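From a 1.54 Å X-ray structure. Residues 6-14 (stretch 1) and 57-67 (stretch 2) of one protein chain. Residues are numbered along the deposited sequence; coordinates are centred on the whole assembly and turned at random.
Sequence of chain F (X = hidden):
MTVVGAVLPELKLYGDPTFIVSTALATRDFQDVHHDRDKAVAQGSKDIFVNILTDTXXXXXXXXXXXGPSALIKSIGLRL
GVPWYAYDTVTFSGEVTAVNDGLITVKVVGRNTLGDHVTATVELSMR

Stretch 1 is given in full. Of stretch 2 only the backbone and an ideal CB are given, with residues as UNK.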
ATOM      1  N   ALA F   6     -34.684   6.465 -13.198  1.00 29.35           N
ATOM      2  CA  ALA F   6     -34.424   6.146 -11.796  1.00 29.17           C
ATOM      3  C   ALA F   6     -33.161   6.842 -11.310  1.00 27.39           C
ATOM      4  O   ALA F   6     -32.139   6.860 -11.998  1.00 27.35           O
ATOM      5  CB  ALA F   6     -34.321   4.639 -11.588  1.00 29.43           C
ATOM      6  N   VAL F   7     -33.247   7.442 -10.132  1.00 27.64           N
ATOM      7  CA  VAL F   7     -32.146   8.237  -9.620  1.00 26.19           C
ATOM      8  C   VAL F   7     -31.385   7.449  -8.563  1.00 25.33           C
ATOM      9  O   VAL F   7     -31.978   6.773  -7.717  1.00 27.10           O
ATOM     10  CB  VAL F   7     -32.626   9.602  -9.066  1.00 31.50           C
ATOM     11  CG1 VAL F   7     -33.345  10.394 -10.151  1.00 34.74           C
ATOM     12  CG2 VAL F   7     -33.551   9.413  -7.882  1.00 34.85           C
ATOM     13  N   LEU F   8     -30.063   7.508  -8.636  1.00 23.53           N
ATOM     14  CA  LEU F   8     -29.241   6.843  -7.642  1.00 22.47           C
ATOM     15  C   LEU F   8     -29.008   7.811  -6.498  1.00 23.14           C
ATOM     16  O   LEU F   8     -28.994   9.029  -6.705  1.00 27.14           O
ATOM     17  CB  LEU F   8     -27.911   6.383  -8.257  1.00 20.04           C
ATOM     18  CG  LEU F   8     -27.923   5.086  -9.073  1.00 19.73           C
ATOM     19  CD1 LEU F   8     -28.693   5.215 -10.382  1.00 20.29           C
ATOM     20  CD2 LEU F   8     -26.495   4.653  -9.364  1.00 17.93           C
ATOM     21  N   PRO F   9     -28.875   7.285  -5.271  1.00 25.03           N
ATOM     22  CA  PRO F   9     -28.603   8.140  -4.115  1.00 26.24           C
ATOM     23  C   PRO F   9     -27.283   8.850  -4.313  1.00 26.13           C
ATOM     24  O   PRO F   9     -26.401   8.317  -4.975  1.00 25.70           O
ATOM     25  CB  PRO F   9     -28.501   7.141  -2.960  1.00 29.63           C
ATOM     26  CG  PRO F   9     -29.336   5.970  -3.410  1.00 34.52           C
ATOM     27  CD  PRO F   9     -29.049   5.876  -4.883  1.00 28.27           C
ATOM     28  N   GLU F  10     -27.172  10.049  -3.765  1.00 27.29           N
ATOM     29  CA  GLU F  10     -25.956  10.839  -3.873  1.00 27.85           C
ATOM     30  C   GLU F  10     -24.843  10.188  -3.054  1.00 25.96           C
ATOM     31  O   GLU F  10     -25.106   9.587  -2.010  1.00 28.66           O
ATOM     32  CB  GLU F  10     -26.262  12.241  -3.352  1.00 34.73           C
ATOM     33  CG  GLU F  10     -25.160  13.252  -3.478  1.00 33.27           C
ATOM     34  CD  GLU F  10     -25.669  14.672  -3.284  1.00 38.29           C
ATOM     35  OE1 GLU F  10     -25.375  15.274  -2.230  1.00 44.80           O
ATOM     36  OE2 GLU F  10     -26.364  15.188  -4.187  1.00 37.67           O
ATOM     37  N   LEU F  11     -23.607  10.281  -3.538  1.00 21.46           N
ATOM     38  CA  LEU F  11     -22.448   9.880  -2.736  1.00 22.09           C
ATOM     39  C   LEU F  11     -21.412  11.000  -2.735  1.00 21.81           C
ATOM     40  O   LEU F  11     -20.929  11.398  -3.791  1.00 22.05           O
ATOM     41  CB  LEU F  11     -21.818   8.597  -3.275  1.00 21.99           C
ATOM     42  CG  LEU F  11     -20.495   8.193  -2.612  1.00 21.93           C
ATOM     43  CD1 LEU F  11     -20.692   7.862  -1.139  1.00 25.81           C
ATOM     44  CD2 LEU F  11     -19.848   7.036  -3.366  1.00 23.46           C
ATOM     45  N   LYS F  12     -21.083  11.514  -1.552  1.00 22.90           N
ATOM     46  CA  LYS F  12     -20.049  12.540  -1.429  1.00 21.88           C
ATOM     47  C   LYS F  12     -18.786  11.957  -0.818  1.00 21.97           C
ATOM     48  O   LYS F  12     -18.825  11.365   0.263  1.00 24.22           O
ATOM     49  CB  LYS F  12     -20.537  13.712  -0.568  1.00 24.99           C
ATOM     50  CG  LYS F  12     -21.617  14.559  -1.204  1.00 28.57           C
ATOM     51  CD  LYS F  12     -22.064  15.673  -0.268  1.00 33.81           C
ATOM     52  CE  LYS F  12     -20.881  16.498   0.210  1.00 33.38           C
ATOM     53  NZ  LYS F  12     -21.335  17.654   1.033  1.00 42.24           N
ATOM     54  N   LEU F  13     -17.670  12.146  -1.509  1.00 19.93           N
ATOM     55  CA  LEU F  13     -16.384  11.635  -1.055  1.00 18.39           C
ATOM     56  C   LEU F  13     -15.365  12.754  -0.918  1.00 20.11           C
ATOM     57  O   LEU F  13     -15.130  13.513  -1.858  1.00 21.62           O
ATOM     58  CB  LEU F  13     -15.868  10.567  -2.015  1.00 20.25           C
ATOM     59  CG  LEU F  13     -16.703   9.277  -2.029  1.00 23.05           C
ATOM     60  CD1 LEU F  13     -16.147   8.286  -3.043  1.00 24.18           C
ATOM     61  CD2 LEU F  13     -16.765   8.661  -0.650  1.00 24.42           C
ATOM     62  N   TYR F  14     -14.765  12.844   0.263  1.00 20.51           N
ATOM     63  CA  TYR F  14     -13.732  13.835   0.540  1.00 21.92           C
ATOM     64  C   TYR F  14     -12.394  13.254   0.145  1.00 21.25           C
ATOM     65  O   TYR F  14     -11.955  12.244   0.704  1.00 19.55           O
ATOM     66  CB  TYR F  14     -13.734  14.166   2.029  1.00 22.74           C
ATOM     67  CG  TYR F  14     -12.761  15.243   2.455  1.00 24.64           C
ATOM     68  CD1 TYR F  14     -12.731  16.478   1.820  1.00 27.04           C
ATOM     69  CD2 TYR F  14     -11.904  15.041   3.535  1.00 25.72           C
ATOM     70  CE1 TYR F  14     -11.855  17.477   2.236  1.00 30.80           C
ATOM     71  CE2 TYR F  14     -11.024  16.032   3.956  1.00 27.72           C
ATOM     72  CZ  TYR F  14     -11.006  17.244   3.302  1.00 30.75           C
ATOM     73  OH  TYR F  14     -10.143  18.229   3.724  1.00 31.05           O
ATOM     74  N   UNK F  57     -12.957   2.296 -10.162  1.00 10.71           N
ATOM     75  CA  UNK F  57     -13.399   1.554  -8.993  1.00 11.03           C
ATOM     76  C   UNK F  57     -14.516   2.272  -8.265  1.00 10.82           C
ATOM     77  O   UNK F  57     -15.452   1.631  -7.782  1.00 12.32           O
ATOM     78  CB  UNK F  57     -12.225   1.314  -8.041  1.00 11.03           C
ATOM     79  N   UNK F  58     -14.411   3.597  -8.166  1.00 11.44           N
ATOM     80  CA  UNK F  58     -15.439   4.392  -7.485  1.00 10.79           C
ATOM     81  C   UNK F  58     -16.753   4.404  -8.268  1.00 12.22           C
ATOM     82  O   UNK F  58     -17.839   4.325  -7.669  1.00 13.11           O
ATOM     83  CB  UNK F  58     -14.946   5.825  -7.277  1.00 10.79           C
ATOM     84  N   UNK F  59     -16.679   4.513  -9.594  1.00 12.21           N
ATOM     85  CA  UNK F  59     -17.895   4.434 -10.415  1.00 10.82           C
ATOM     86  C   UNK F  59     -18.581   3.078 -10.221  1.00 13.48           C
ATOM     87  O   UNK F  59     -19.821   3.001 -10.076  1.00 12.96           O
ATOM     88  CB  UNK F  59     -17.562   4.653 -11.892  1.00 10.82           C
ATOM     89  N   UNK F  60     -17.790   2.008 -10.212  1.00 11.05           N
ATOM     90  CA  UNK F  60     -18.309   0.670  -9.918  1.00 11.77           C
ATOM     91  C   UNK F  60     -18.998   0.624  -8.569  1.00 12.14           C
ATOM     92  O   UNK F  60     -20.143   0.148  -8.469  1.00 13.70           O
ATOM     93  CB  UNK F  60     -17.180  -0.362  -9.957  1.00 11.77           C
ATOM     94  N   UNK F  61     -18.307   1.082  -7.528  1.00 11.16           N
ATOM     95  CA  UNK F  61     -18.856   1.095  -6.167  1.00 11.84           C
ATOM     96  C   UNK F  61     -20.160   1.878  -6.104  1.00 11.92           C
ATOM     97  O   UNK F  61     -21.145   1.429  -5.504  1.00 14.85           O
ATOM     98  CB  UNK F  61     -17.843   1.693  -5.188  1.00 11.84           C
ATOM     99  N   UNK F  62     -20.158   3.053  -6.722  1.00 12.74           N
ATOM    100  CA  UNK F  62     -21.337   3.914  -6.691  1.00 14.30           C
ATOM    101  C   UNK F  62     -22.576   3.194  -7.259  1.00 16.15           C
ATOM    102  O   UNK F  62     -23.670   3.226  -6.667  1.00 16.65           O
ATOM    103  CB  UNK F  62     -21.066   5.198  -7.478  1.00 14.30           C
ATOM    104  N   UNK F  63     -22.399   2.524  -8.393  1.00 13.55           N
ATOM    105  CA  UNK F  63     -23.498   1.804  -9.029  1.00 12.85           C
ATOM    106  C   UNK F  63     -23.945   0.588  -8.214  1.00 13.13           C
ATOM    107  O   UNK F  63     -25.147   0.359  -8.051  1.00 14.91           O
ATOM    108  CB  UNK F  63     -23.084   1.361 -10.434  1.00 12.85           C
ATOM    109  N   UNK F  64     -22.992  -0.189  -7.696  1.00 14.49           N
ATOM    110  CA  UNK F  64     -23.356  -1.393  -6.942  1.00 16.29           C
ATOM    111  C   UNK F  64     -23.877  -1.090  -5.538  1.00 17.78           C
ATOM    112  O   UNK F  64     -24.627  -1.884  -4.984  1.00 19.38           O
ATOM    113  CB  UNK F  64     -22.145  -2.323  -6.842  1.00 16.29           C
ATOM    114  N   UNK F  65     -23.495   0.057  -4.976  1.00 16.97           N
ATOM    115  CA  UNK F  65     -24.102   0.529  -3.726  1.00 19.15           C
ATOM    116  C   UNK F  65     -25.621   0.602  -3.885  1.00 21.88           C
ATOM    117  O   UNK F  65     -26.373   0.274  -2.965  1.00 23.28           O
ATOM    118  CB  UNK F  65     -23.539   1.895  -3.329  1.00 19.15           C
ATOM    119  N   UNK F  66     -26.056   1.047  -5.056  1.00 19.10           N
ATOM    120  CA  UNK F  66     -27.471   1.192  -5.381  1.00 18.10           C
ATOM    121  C   UNK F  66     -28.083  -0.121  -5.865  1.00 19.79           C
ATOM    122  O   UNK F  66     -29.174  -0.515  -5.431  1.00 22.47           O
ATOM    123  CB  UNK F  66     -27.656   2.275  -6.446  1.00 18.10           C
ATOM    124  N   UNK F  67     -27.382  -0.789  -6.775  1.00 19.44           N
ATOM    125  CA  UNK F  67     -27.921  -1.962  -7.463  1.00 20.53           C
ATOM    126  C   UNK F  67     -27.914  -3.205  -6.587  1.00 21.07           C
ATOM    127  O   UNK F  67     -28.761  -4.094  -6.737  1.00 26.90           O
ATOM    128  CB  UNK F  67     -27.123  -2.232  -8.740  1.00 20.53           C
TER

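Stretch 2 is a single helix, with helical phi and psi, near -60° and -45° over most of its length and wandering somewhat from 64 onward, and it crosses the strand of stretch 1 at 122° between their N-to-C directions. The axes come within 8.3 Å, so side chains must fill the space between them. The strand offers L8, L11 and L13 to the helix, while the peptide oxygens of V7 and P9 lie open to donors.

Position 57 has nothing of stretch 1 within 5.5 Å of its ideal CB, so the strand sets no demand there. It is G57, whose O accepts the helical bond from the backbone N of residue 61.

At 58 the bond from CA to CB points toward the strand, and the ideal CB lies 5.0 Å from L13 CD1. The gap suits a medium or long apolar side chain; leucine, isoleucine or methionine would all serve. L58 closes it, with CD2 3.8 Å from L13 CD1.

Positions 59 and 60 are out of the strand's reach, and many residues would be compatible. They are V59 and Q60.

At 61 CB points sideways and finds no strand atom nearby, but a long, extended chain could carry its end to the methyl groups of L11 and L13. Methionine, lysine or arginine could do so. R61 extends with its chi angles all near t, bringing NH1 to 4.0 Å from L13 CD2 and NH2 to 3.9 Å from L11 CD1. L11 CD2 lies over one face of the guanidinium, a flat surface that can pack on methyls while its N-H groups bond in its own plane.

Position 62 also points sideways, its ideal CB 4.7 Å from L11 CD2. Beyond lie the leucines and, farther out, the O of P9, so a long side chain with an apolar body and a donor at its tip would suit; a plain phenylalanine could pack but not bond. Y62 meets both needs: CD1 is 3.7 Å from L11 CB, CE2 is 3.7 Å from L8 CD2, and OH donates a hydrogen bond to P9 O at 2.7 Å.

At 63 CB points away, though L8 CD2 is 4.9 Å from its ideal position, which favours a compact apolar residue. V63 brings CG2 to 4.5 Å from L8 CD2. At 64 CB points away and no strand atom lies within 5.5 Å of it, so the strand leaves the choice open, polar or apolar; it is T64.

Position 65 points toward the strand but has no strand atom within 5.5 Å of its ideal CB, leaving room for a polar residue. D65 turns to its own helix, where OD2 forms a salt bridge with R61 NE at 3.4 Å, a weak hydrogen bond.

At 66 CB points toward the strand, its ideal position 3.9 Å from L8 CG and 4.2 Å from P9 CD, so a flat ring or a large aliphatic would fit; V7 O beyond would reward a ring that also carries a donor, directly or through a water. W66 lays its five-membered ring under L8, with CG of L8 3.7 Å from the ring centroid, and its CD1 is 3.6 Å from P9 CD. Water 1 accepts from W66 NE1 at 2.9 Å and donates to V7 O at 2.8 Å.

At 67 CB points sideways with nothing of the strand within 5.5 Å, so small or large residues would be compatible; it is A67.

Stretch 2 57-67: GLVQRYVTDWA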
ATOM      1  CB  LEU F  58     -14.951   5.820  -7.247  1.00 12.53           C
ATOM      2  CG  LEU F  58     -13.839   5.923  -6.207  1.00 13.06           C
ATOM      3  CD1 LEU F  58     -13.314   7.355  -6.169  1.00 15.57           C
ATOM      4  CD2 LEU F  58     -14.344   5.491  -4.840  1.00 17.18           C
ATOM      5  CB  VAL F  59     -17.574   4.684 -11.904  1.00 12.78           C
ATOM      6  CG1 VAL F  59     -18.731   4.261 -12.794  1.00 16.09           C
ATOM      7  CG2 VAL F  59     -17.214   6.156 -12.132  1.00 16.06           C
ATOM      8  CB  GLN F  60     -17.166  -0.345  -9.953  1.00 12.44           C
ATOM      9  CG  GLN F  60     -17.614  -1.785  -9.800  1.00 15.81           C
ATOM     10  CD  GLN F  60     -16.446  -2.720  -9.878  1.00 20.27           C
ATOM     11  OE1 GLN F  60     -16.161  -3.289 -10.926  1.00 24.67           O
ATOM     12  NE2 GLN F  60     -15.750  -2.871  -8.771  1.00 19.05           N
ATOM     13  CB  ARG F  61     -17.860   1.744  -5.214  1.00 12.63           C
ATOM     14  CG  ARG F  61     -18.461   1.989  -3.849  1.00 13.58           C
ATOM     15  CD  ARG F  61     -17.578   2.872  -3.006  1.00 16.08           C
ATOM     16  NE  ARG F  61     -18.356   3.400  -1.892  1.00 17.69           N
ATOM     17  CZ  ARG F  61     -17.886   4.260  -1.001  1.00 19.38           C
ATOM     18  NH1 ARG F  61     -16.627   4.685  -1.086  1.00 19.55           N
ATOM     19  NH2 ARG F  61     -18.676   4.692  -0.027  1.00 21.04           N
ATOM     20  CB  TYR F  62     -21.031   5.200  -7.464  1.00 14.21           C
ATOM     21  CG  TYR F  62     -22.195   6.144  -7.486  1.00 14.31           C
ATOM     22  CD1 TYR F  62     -22.660   6.710  -6.309  1.00 15.43           C
ATOM     23  CD2 TYR F  62     -22.852   6.446  -8.669  1.00 15.21           C
ATOM     24  CE1 TYR F  62     -23.751   7.568  -6.313  1.00 18.04           C
ATOM     25  CE2 TYR F  62     -23.951   7.308  -8.681  1.00 17.92           C
ATOM     26  CZ  TYR F  62     -24.386   7.865  -7.497  1.00 17.21           C
ATOM     27  OH  TYR F  62     -25.471   8.719  -7.487  1.00 18.93           O
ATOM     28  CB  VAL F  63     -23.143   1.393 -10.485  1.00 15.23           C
ATOM     29  CG1 VAL F  63     -24.224   0.487 -11.076  1.00 20.94           C
ATOM     30  CG2 VAL F  63     -23.006   2.620 -11.327  1.00 15.89           C
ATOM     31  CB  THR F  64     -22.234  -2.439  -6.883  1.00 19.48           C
ATOM     32  OG1 THR F  64     -21.082  -1.875  -6.238  1.00 16.23           O
ATOM     33  CG2 THR F  64     -21.866  -2.887  -8.292  1.00 19.42           C
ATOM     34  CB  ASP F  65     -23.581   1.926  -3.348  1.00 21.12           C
ATOM     35  CG  ASP F  65     -22.210   1.905  -2.669  1.00 23.56           C
ATOM     36  OD1 ASP F  65     -21.664   0.816  -2.404  1.00 21.61           O
ATOM     37  OD2 ASP F  65     -21.696   3.011  -2.378  1.00 24.07           O
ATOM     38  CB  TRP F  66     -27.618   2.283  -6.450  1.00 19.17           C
ATOM     39  CG  TRP F  66     -28.949   2.344  -7.135  1.00 20.02           C
ATOM     40  CD1 TRP F  66     -30.112   2.887  -6.657  1.00 22.93           C
ATOM     41  CD2 TRP F  66     -29.240   1.870  -8.450  1.00 20.75           C
ATOM     42  NE1 TRP F  66     -31.109   2.765  -7.593  1.00 26.41           N
ATOM     43  CE2 TRP F  66     -30.594   2.153  -8.706  1.00 24.35           C
ATOM     44  CE3 TRP F  66     -28.476   1.246  -9.445  1.00 20.06           C
ATOM     45  CZ2 TRP F  66     -31.213   1.808  -9.909  1.00 27.16           C
ATOM     46  CZ3 TRP F  66     -29.093   0.908 -10.636  1.00 23.88           C
ATOM     47  CH2 TRP F  66     -30.439   1.195 -10.860  1.00 25.35           C
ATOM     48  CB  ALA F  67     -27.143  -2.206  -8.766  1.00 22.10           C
TER
HETATM   49  O   HOH W   1     -33.454   4.404  -7.556  1.00 27.71           O
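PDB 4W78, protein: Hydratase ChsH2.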